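Local coordinates for glycosyl hydrolases family 2, sugar binding domain protein (Bacteroides uniformis str. 3978 T3 ii, PDB 6D1P), which is a gut-bacterial beta-glucuronidase of glycosyl hydrolase family 2, probably cleaving O-glycosidic bonds that link glucuronic acid to its conjugates, at residues 239-253 / 281-293. Numbering follows the deposited sequence.
Sequences KEFSLRVFSPEGKEV and PALYTCVAELIDN
Ser242, Arg244 and Phe246 pair with Glu289, Val287 and Thr285 as the antiparallel centre of a four-stranded sheet in the immunoglobulin-like beta-sandwich domain expected of family 2 glycosidases; the N-to-C directions of strands 240-246 and 284-292 lie 165° apart. Each of these pairs exchanges two backbone hydrogen bonds, that from Val287 N to Arg244 O (2.8 Å) being nearly straight. Beyond them, a water accepts from Ile291 N and donates to Glu240 O, continuing the pairing indirectly.

Two salt bridges add to this. Lys239 NZ, carried across by a chain bent at both chi2 and chi3, forms one with Asp292 OD1 and donates a hydrogen bond to Ile291 O (2.9 Å). Arg244 NH2 makes a long one of 3.6 Å to Glu289 OE1, their planes 59° apart; the stronger partner of that oxygen is Arg298 of strand 295-303, also by a salt bridge, while Ser242 OG sits over the Arg244 guanidinium face.

Apolar packing differs on the two faces. Leu243 CD1 meets Ala288 CB at 3.9 Å on the face that, with Cys286, packs against strands 203-213 and 219-229, the interior of the sandwich. On the other face Val287 CG2 reaches the edge of the Phe246 ring, 3.5 Å from CE2. Past the strand end, a CH-pi contact sets Pro248 CD 3.5 Å from the Tyr284 ring centroid, 4° off its normal.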
ATOM      1  N   LYS A 239      41.150  39.209  11.858  1.00 59.92           N
ATOM      2  CA  LYS A 239      39.732  39.152  11.505  1.00 62.90           C
ATOM      3  C   LYS A 239      38.840  39.242  12.746  1.00 65.60           C
ATOM      4  O   LYS A 239      39.202  38.753  13.818  1.00 68.18           O
ATOM      5  CB  LYS A 239      39.425  37.866  10.729  1.00 63.04           C
ATOM      6  CG  LYS A 239      37.936  37.621  10.442  1.00 64.82           C
ATOM      7  CD  LYS A 239      37.439  38.372   9.199  1.00 66.66           C
ATOM      8  CE  LYS A 239      37.036  37.395   8.085  1.00 60.20           C
ATOM      9  NZ  LYS A 239      36.833  38.057   6.762  1.00 58.29           N
ATOM     10  N   GLU A 240      37.673  39.874  12.603  1.00 63.03           N
ATOM     11  CA  GLU A 240      36.726  40.011  13.699  1.00 60.77           C
ATOM     12  C   GLU A 240      35.298  39.882  13.164  1.00 61.13           C
ATOM     13  O   GLU A 240      35.076  39.609  11.977  1.00 57.01           O
ATOM     14  CB  GLU A 240      36.941  41.336  14.439  1.00 61.72           C
ATOM     15  CG  GLU A 240      37.313  42.489  13.536  1.00 68.10           C
ATOM     16  CD  GLU A 240      37.198  43.832  14.236  1.00 71.26           C
ATOM     17  OE1 GLU A 240      37.287  43.863  15.486  1.00 64.73           O
ATOM     18  OE2 GLU A 240      37.007  44.851  13.530  1.00 74.26           O
ATOM     19  N   PHE A 241      34.331  40.074  14.065  1.00 57.99           N
ATOM     20  CA  PHE A 241      32.911  39.867  13.802  1.00 52.70           C
ATOM     21  C   PHE A 241      32.114  40.658  14.828  1.00 53.93           C
ATOM     22  O   PHE A 241      32.617  40.986  15.904  1.00 55.82           O
ATOM     23  CB  PHE A 241      32.525  38.376  13.859  1.00 57.37           C
ATOM     24  CG  PHE A 241      32.302  37.844  15.265  1.00 56.85           C
ATOM     25  CD1 PHE A 241      31.061  37.970  15.892  1.00 50.56           C
ATOM     26  CD2 PHE A 241      33.324  37.197  15.949  1.00 57.18           C
ATOM     27  CE1 PHE A 241      30.856  37.486  17.170  1.00 47.97           C
ATOM     28  CE2 PHE A 241      33.123  36.710  17.233  1.00 55.30           C
ATOM     29  CZ  PHE A 241      31.889  36.852  17.843  1.00 51.05           C
ATOM     30  N   SER A 242      30.849  40.922  14.505  1.00 51.35           N
ATOM     31  CA  SER A 242      30.031  41.816  15.307  1.00 51.90           C
ATOM     32  C   SER A 242      28.896  41.084  16.010  1.00 52.74           C
ATOM     33  O   SER A 242      28.485  39.991  15.617  1.00 53.19           O
ATOM     34  CB  SER A 242      29.442  42.937  14.452  1.00 54.36           C
ATOM     35  OG  SER A 242      28.685  43.806  15.278  1.00 57.64           O
ATOM     36  N   LEU A 243      28.358  41.750  17.035  1.00 50.88           N
ATOM     37  CA  LEU A 243      27.344  41.168  17.914  1.00 49.88           C
ATOM     38  C   LEU A 243      26.532  42.311  18.513  1.00 51.60           C
ATOM     39  O   LEU A 243      27.083  43.114  19.274  1.00 54.86           O
ATOM     40  CB  LEU A 243      28.011  40.349  19.008  1.00 49.03           C
ATOM     41  CG  LEU A 243      27.169  39.293  19.706  1.00 49.27           C
ATOM     42  CD1 LEU A 243      27.024  38.115  18.775  1.00 50.32           C
ATOM     43  CD2 LEU A 243      27.816  38.879  20.996  1.00 51.71           C
ATOM     44  N   ARG A 244      25.235  42.383  18.192  1.00 47.38           N
ATOM     45  CA  ARG A 244      24.372  43.443  18.705  1.00 46.30           C
ATOM     46  C   ARG A 244      23.113  42.859  19.331  1.00 46.66           C
ATOM     47  O   ARG A 244      22.543  41.895  18.814  1.00 53.91           O
ATOM     48  CB  ARG A 244      23.981  44.422  17.600  1.00 48.81           C
ATOM     49  CG  ARG A 244      25.146  45.154  16.970  1.00 52.15           C
ATOM     50  CD  ARG A 244      24.657  46.158  15.927  1.00 62.60           C
ATOM     51  NE  ARG A 244      25.264  45.905  14.621  1.00 71.49           N
ATOM     52  CZ  ARG A 244      26.442  46.390  14.237  1.00 69.50           C
ATOM     53  NH1 ARG A 244      27.136  47.163  15.067  1.00 67.84           N
ATOM     54  NH2 ARG A 244      26.928  46.104  13.031  1.00 66.58           N
ATOM     55  N   VAL A 245      22.670  43.458  20.433  1.00 41.35           N
ATOM     56  CA  VAL A 245      21.479  43.020  21.154  1.00 43.83           C
ATOM     57  C   VAL A 245      20.448  44.137  21.121  1.00 49.29           C
ATOM     58  O   VAL A 245      20.703  45.232  21.635  1.00 54.02           O
ATOM     59  CB  VAL A 245      21.794  42.630  22.603  1.00 39.56           C
ATOM     60  CG1 VAL A 245      20.507  42.390  23.356  1.00 39.83           C
ATOM     61  CG2 VAL A 245      22.651  41.386  22.631  1.00 45.78           C
ATOM     62  N   PHE A 246      19.274  43.850  20.556  1.00 47.26           N
ATOM     63  CA  PHE A 246      18.208  44.830  20.397  1.00 47.33           C
ATOM     64  C   PHE A 246      17.062  44.561  21.362  1.00 44.45           C
ATOM     65  O   PHE A 246      16.708  43.407  21.611  1.00 45.14           O
ATOM     66  CB  PHE A 246      17.674  44.825  18.968  1.00 46.66           C
ATOM     67  CG  PHE A 246      18.712  45.144  17.939  1.00 50.83           C
ATOM     68  CD1 PHE A 246      18.956  46.460  17.567  1.00 47.90           C
ATOM     69  CD2 PHE A 246      19.451  44.130  17.343  1.00 47.59           C
ATOM     70  CE1 PHE A 246      19.916  46.755  16.615  1.00 47.66           C
ATOM     71  CE2 PHE A 246      20.413  44.418  16.396  1.00 49.37           C
ATOM     72  CZ  PHE A 246      20.646  45.734  16.026  1.00 51.68           C
ATOM     73  N   SER A 247      16.473  45.638  21.881  1.00 48.69           N
ATOM     74  CA  SER A 247      15.355  45.549  22.811  1.00 47.20           C
ATOM     75  C   SER A 247      14.113  45.033  22.091  1.00 45.50           C
ATOM     76  O   SER A 247      14.081  44.956  20.863  1.00 45.84           O
ATOM     77  CB  SER A 247      15.072  46.915  23.423  1.00 48.11           C
ATOM     78  OG  SER A 247      14.371  47.737  22.501  1.00 50.36           O
ATOM     79  N   PRO A 248      13.058  44.665  22.840  1.00 45.46           N
ATOM     80  CA  PRO A 248      11.786  44.301  22.192  1.00 47.48           C
ATOM     81  C   PRO A 248      11.153  45.443  21.408  1.00 54.60           C
ATOM     82  O   PRO A 248      10.067  45.284  20.836  1.00 54.27           O
ATOM     83  CB  PRO A 248      10.892  43.870  23.365  1.00 44.80           C
ATOM     84  CG  PRO A 248      11.674  44.136  24.614  1.00 46.53           C
ATOM     85  CD  PRO A 248      13.108  44.230  24.246  1.00 45.87           C
ATOM     86  N   GLU A 249      11.827  46.596  21.365  1.00 54.05           N
ATOM     87  CA  GLU A 249      11.395  47.745  20.582  1.00 57.30           C
ATOM     88  C   GLU A 249      12.289  48.028  19.385  1.00 54.26           C
ATOM     89  O   GLU A 249      11.990  48.938  18.607  1.00 58.30           O
ATOM     90  CB  GLU A 249      11.339  48.986  21.469  1.00 55.21           C
ATOM     91  CG  GLU A 249      11.024  48.662  22.889  1.00 55.36           C
ATOM     92  CD  GLU A 249       9.561  48.426  23.074  1.00 61.62           C
ATOM     93  OE1 GLU A 249       8.825  48.520  22.065  1.00 59.15           O
ATOM     94  OE2 GLU A 249       9.148  48.162  24.223  1.00 66.93           O
ATOM     95  N   GLY A 250      13.369  47.282  19.214  1.00 52.12           N
ATOM     96  CA  GLY A 250      14.287  47.525  18.128  1.00 51.07           C
ATOM     97  C   GLY A 250      15.456  48.393  18.506  1.00 55.32           C
ATOM     98  O   GLY A 250      16.343  48.605  17.671  1.00 58.19           O
ATOM     99  N   LYS A 251      15.486  48.890  19.739  1.00 53.51           N
ATOM    100  CA  LYS A 251      16.517  49.810  20.186  1.00 55.68           C
ATOM    101  C   LYS A 251      17.711  49.017  20.686  1.00 59.11           C
ATOM    102  O   LYS A 251      17.561  48.108  21.508  1.00 60.00           O
ATOM    103  CB  LYS A 251      15.989  50.734  21.287  1.00 57.52           C
ATOM    104  CG  LYS A 251      15.111  51.887  20.785  1.00 59.19           C
ATOM    105  CD  LYS A 251      13.645  51.487  20.617  1.00 59.62           C
ATOM    106  CE  LYS A 251      12.885  52.478  19.727  1.00 65.48           C
ATOM    107  NZ  LYS A 251      13.275  52.300  18.296  1.00 60.24           N
ATOM    108  N   GLU A 252      18.888  49.361  20.177  1.00 58.01           N
ATOM    109  CA  GLU A 252      20.114  48.690  20.572  1.00 57.35           C
ATOM    110  C   GLU A 252      20.374  48.875  22.067  1.00 60.57           C
ATOM    111  O   GLU A 252      20.516  50.004  22.547  1.00 61.25           O
ATOM    112  CB  GLU A 252      21.268  49.240  19.742  1.00 54.44           C
ATOM    113  CG  GLU A 252      22.638  48.818  20.206  1.00 57.04           C
ATOM    114  CD  GLU A 252      23.681  49.085  19.148  1.00 60.75           C
ATOM    115  OE1 GLU A 252      23.316  49.012  17.951  1.00 59.86           O
ATOM    116  OE2 GLU A 252      24.848  49.379  19.508  1.00 58.91           O
ATOM    117  N   VAL A 253      20.408  47.763  22.809  1.00 58.15           N
ATOM    118  CA  VAL A 253      20.694  47.824  24.241  1.00 55.94           C
ATOM    119  C   VAL A 253      22.182  47.705  24.525  1.00 59.11           C
ATOM    120  O   VAL A 253      22.632  48.111  25.608  1.00 56.56           O
ATOM    121  CB  VAL A 253      19.963  46.727  25.042  1.00 55.48           C
ATOM    122  CG1 VAL A 253      18.570  46.491  24.501  1.00 58.36           C
ATOM    123  CG2 VAL A 253      20.764  45.433  25.037  1.00 55.60           C
ATOM    124  N   PRO A 281       4.687  38.569  26.210  1.00 30.62           N
ATOM    125  CA  PRO A 281       5.841  37.845  25.641  1.00 34.01           C
ATOM    126  C   PRO A 281       6.881  38.774  25.020  1.00 37.71           C
ATOM    127  O   PRO A 281       7.199  38.702  23.826  1.00 37.48           O
ATOM    128  CB  PRO A 281       5.175  36.922  24.609  1.00 33.59           C
ATOM    129  CG  PRO A 281       3.954  37.662  24.173  1.00 34.49           C
ATOM    130  CD  PRO A 281       3.467  38.417  25.396  1.00 28.68           C
ATOM    131  N   ALA A 282       7.443  39.648  25.845  1.00 35.42           N
ATOM    132  CA  ALA A 282       8.514  40.517  25.381  1.00 38.31           C
ATOM    133  C   ALA A 282       9.728  39.692  24.975  1.00 38.96           C
ATOM    134  O   ALA A 282      10.276  38.928  25.779  1.00 35.52           O
ATOM    135  CB  ALA A 282       8.891  41.523  26.471  1.00 39.57           C
ATOM    136  N   LEU A 283      10.160  39.866  23.733  1.00 38.12           N
ATOM    137  CA  LEU A 283      11.294  39.147  23.183  1.00 37.31           C
ATOM    138  C   LEU A 283      12.397  40.129  22.832  1.00 42.22           C
ATOM    139  O   LEU A 283      12.138  41.149  22.184  1.00 39.43           O
ATOM    140  CB  LEU A 283      10.892  38.359  21.939  1.00 37.62           C
ATOM    141  CG  LEU A 283      10.023  37.121  22.118  1.00 40.60           C
ATOM    142  CD1 LEU A 283       9.533  36.598  20.752  1.00 31.68           C
ATOM    143  CD2 LEU A 283      10.821  36.066  22.842  1.00 34.50           C
ATOM    144  N   TYR A 284      13.614  39.823  23.274  1.00 40.37           N
ATOM    145  CA  TYR A 284      14.813  40.513  22.838  1.00 39.53           C
ATOM    146  C   TYR A 284      15.370  39.829  21.603  1.00 43.57           C
ATOM    147  O   TYR A 284      15.010  38.695  21.272  1.00 41.23           O
ATOM    148  CB  TYR A 284      15.870  40.526  23.943  1.00 43.12           C
ATOM    149  CG  TYR A 284      15.613  41.501  25.071  1.00 41.63           C
ATOM    150  CD1 TYR A 284      14.568  41.299  25.961  1.00 37.46           C
ATOM    151  CD2 TYR A 284      16.430  42.613  25.255  1.00 44.91           C
ATOM    152  CE1 TYR A 284      14.334  42.169  26.993  1.00 41.88           C
ATOM    153  CE2 TYR A 284      16.205  43.505  26.298  1.00 38.55           C
ATOM    154  CZ  TYR A 284      15.153  43.277  27.162  1.00 43.57           C
ATOM    155  OH  TYR A 284      14.901  44.148  28.204  1.00 49.11           O
ATOM    156  N   THR A 285      16.282  40.523  20.925  1.00 43.64           N
ATOM    157  CA  THR A 285      16.907  40.002  19.722  1.00 44.58           C
ATOM    158  C   THR A 285      18.417  40.112  19.837  1.00 46.67           C
ATOM    159  O   THR A 285      18.935  41.084  20.387  1.00 47.61           O
ATOM    160  CB  THR A 285      16.414  40.740  18.470  1.00 50.75           C
ATOM    161  OG1 THR A 285      15.173  40.161  18.048  1.00 49.01           O
ATOM    162  CG2 THR A 285      17.416  40.624  17.327  1.00 47.71           C
ATOM    163  N   CYS A 286      19.113  39.091  19.345  1.00 45.09           N
ATOM    164  CA  CYS A 286      20.559  39.105  19.222  1.00 44.47           C
ATOM    165  C   CYS A 286      20.918  38.870  17.764  1.00 48.11           C
ATOM    166  O   CYS A 286      20.467  37.892  17.160  1.00 49.69           O
ATOM    167  CB  CYS A 286      21.189  38.040  20.118  1.00 48.10           C
ATOM    168  SG  CYS A 286      22.955  37.801  19.866  1.00 51.35           S
ATOM    169  N   VAL A 287      21.710  39.773  17.192  1.00 49.14           N
ATOM    170  CA  VAL A 287      22.124  39.679  15.795  1.00 48.32           C
ATOM    171  C   VAL A 287      23.632  39.493  15.766  1.00 50.49           C
ATOM    172  O   VAL A 287      24.384  40.346  16.258  1.00 53.31           O
ATOM    173  CB  VAL A 287      21.715  40.919  14.982  1.00 47.99           C
ATOM    174  CG1 VAL A 287      22.118  40.745  13.535  1.00 43.15           C
ATOM    175  CG2 VAL A 287      20.222  41.183  15.088  1.00 45.92           C
ATOM    176  N   ALA A 288      24.067  38.373  15.207  1.00 49.56           N
ATOM    177  CA  ALA A 288      25.470  38.129  14.932  1.00 48.82           C
ATOM    178  C   ALA A 288      25.726  38.364  13.454  1.00 50.80           C
ATOM    179  O   ALA A 288      24.860  38.135  12.606  1.00 53.60           O
ATOM    180  CB  ALA A 288      25.884  36.704  15.311  1.00 48.60           C
ATOM    181  N   GLU A 289      26.933  38.812  13.147  1.00 52.85           N
ATOM    182  CA  GLU A 289      27.206  39.301  11.809  1.00 52.41           C
ATOM    183  C   GLU A 289      28.668  39.066  11.490  1.00 50.05           C
ATOM    184  O   GLU A 289      29.548  39.461  12.259  1.00 51.44           O
ATOM    185  CB  GLU A 289      26.860  40.786  11.715  1.00 53.70           C
ATOM    186  CG  GLU A 289      26.222  41.172  10.419  1.00 56.50           C
ATOM    187  CD  GLU A 289      26.176  42.664  10.246  1.00 63.95           C
ATOM    188  OE1 GLU A 289      25.556  43.339  11.099  1.00 61.90           O
ATOM    189  OE2 GLU A 289      26.782  43.158   9.271  1.00 67.79           O
ATOM    190  N   LEU A 290      28.923  38.429  10.363  1.00 47.26           N
ATOM    191  CA  LEU A 290      30.277  38.128   9.944  1.00 46.93           C
ATOM    192  C   LEU A 290      30.410  38.477   8.472  1.00 52.45           C
ATOM    193  O   LEU A 290      29.488  38.239   7.686  1.00 56.33           O
ATOM    194  CB  LEU A 290      30.614  36.652  10.180  1.00 49.19           C
ATOM    195  CG  LEU A 290      31.995  36.221   9.696  1.00 49.63           C
ATOM    196  CD1 LEU A 290      33.069  36.915  10.532  1.00 55.63           C
ATOM    197  CD2 LEU A 290      32.145  34.712   9.757  1.00 51.58           C
ATOM    198  N   ILE A 291      31.558  39.040   8.102  1.00 52.67           N
ATOM    199  CA  ILE A 291      31.805  39.512   6.748  1.00 51.77           C
ATOM    200  C   ILE A 291      33.036  38.817   6.191  1.00 54.31           C
ATOM    201  O   ILE A 291      34.040  38.657   6.893  1.00 58.59           O
ATOM    202  CB  ILE A 291      31.984  41.043   6.713  1.00 53.34           C
ATOM    203  CG1 ILE A 291      30.784  41.724   7.366  1.00 48.90           C
ATOM    204  CG2 ILE A 291      32.161  41.527   5.276  1.00 51.45           C
ATOM    205  CD1 ILE A 291      31.062  43.118   7.854  1.00 51.86           C
ATOM    206  N   ASP A 292      32.948  38.387   4.935  1.00 53.89           N
ATOM    207  CA  ASP A 292      34.116  37.997   4.164  1.00 55.09           C
ATOM    208  C   ASP A 292      33.800  38.216   2.696  1.00 54.64           C
ATOM    209  O   ASP A 292      32.659  38.028   2.266  1.00 56.25           O
ATOM    210  CB  ASP A 292      34.517  36.540   4.415  1.00 64.15           C
ATOM    211  CG  ASP A 292      35.967  36.271   4.063  1.00 65.12           C
ATOM    212  OD1 ASP A 292      36.826  37.094   4.455  1.00 66.57           O
ATOM    213  OD2 ASP A 292      36.243  35.244   3.399  1.00 66.97           O
ATOM    214  N   ASN A 293      34.819  38.639   1.942  1.00 57.04           N
ATOM    215  CA  ASN A 293      34.708  38.876   0.498  1.00 56.96           C
ATOM    216  C   ASN A 293      33.536  39.796   0.159  1.00 54.35           C
ATOM    217  O   ASN A 293      32.925  39.679  -0.904  1.00 58.99           O
ATOM    218  CB  ASN A 293      34.604  37.554  -0.270  1.00 57.79           C
ATOM    219  CG  ASN A 293      35.910  36.747  -0.243  1.00 61.67           C
ATOM    220  OD1 ASN A 293      36.804  37.013   0.561  1.00 57.96           O
ATOM    221  ND2 ASN A 293      36.016  35.758  -1.128  1.00 63.02           N
TER
HETATM  222  O   HOH W   1      33.402  40.519  10.025  1.00 48.12           O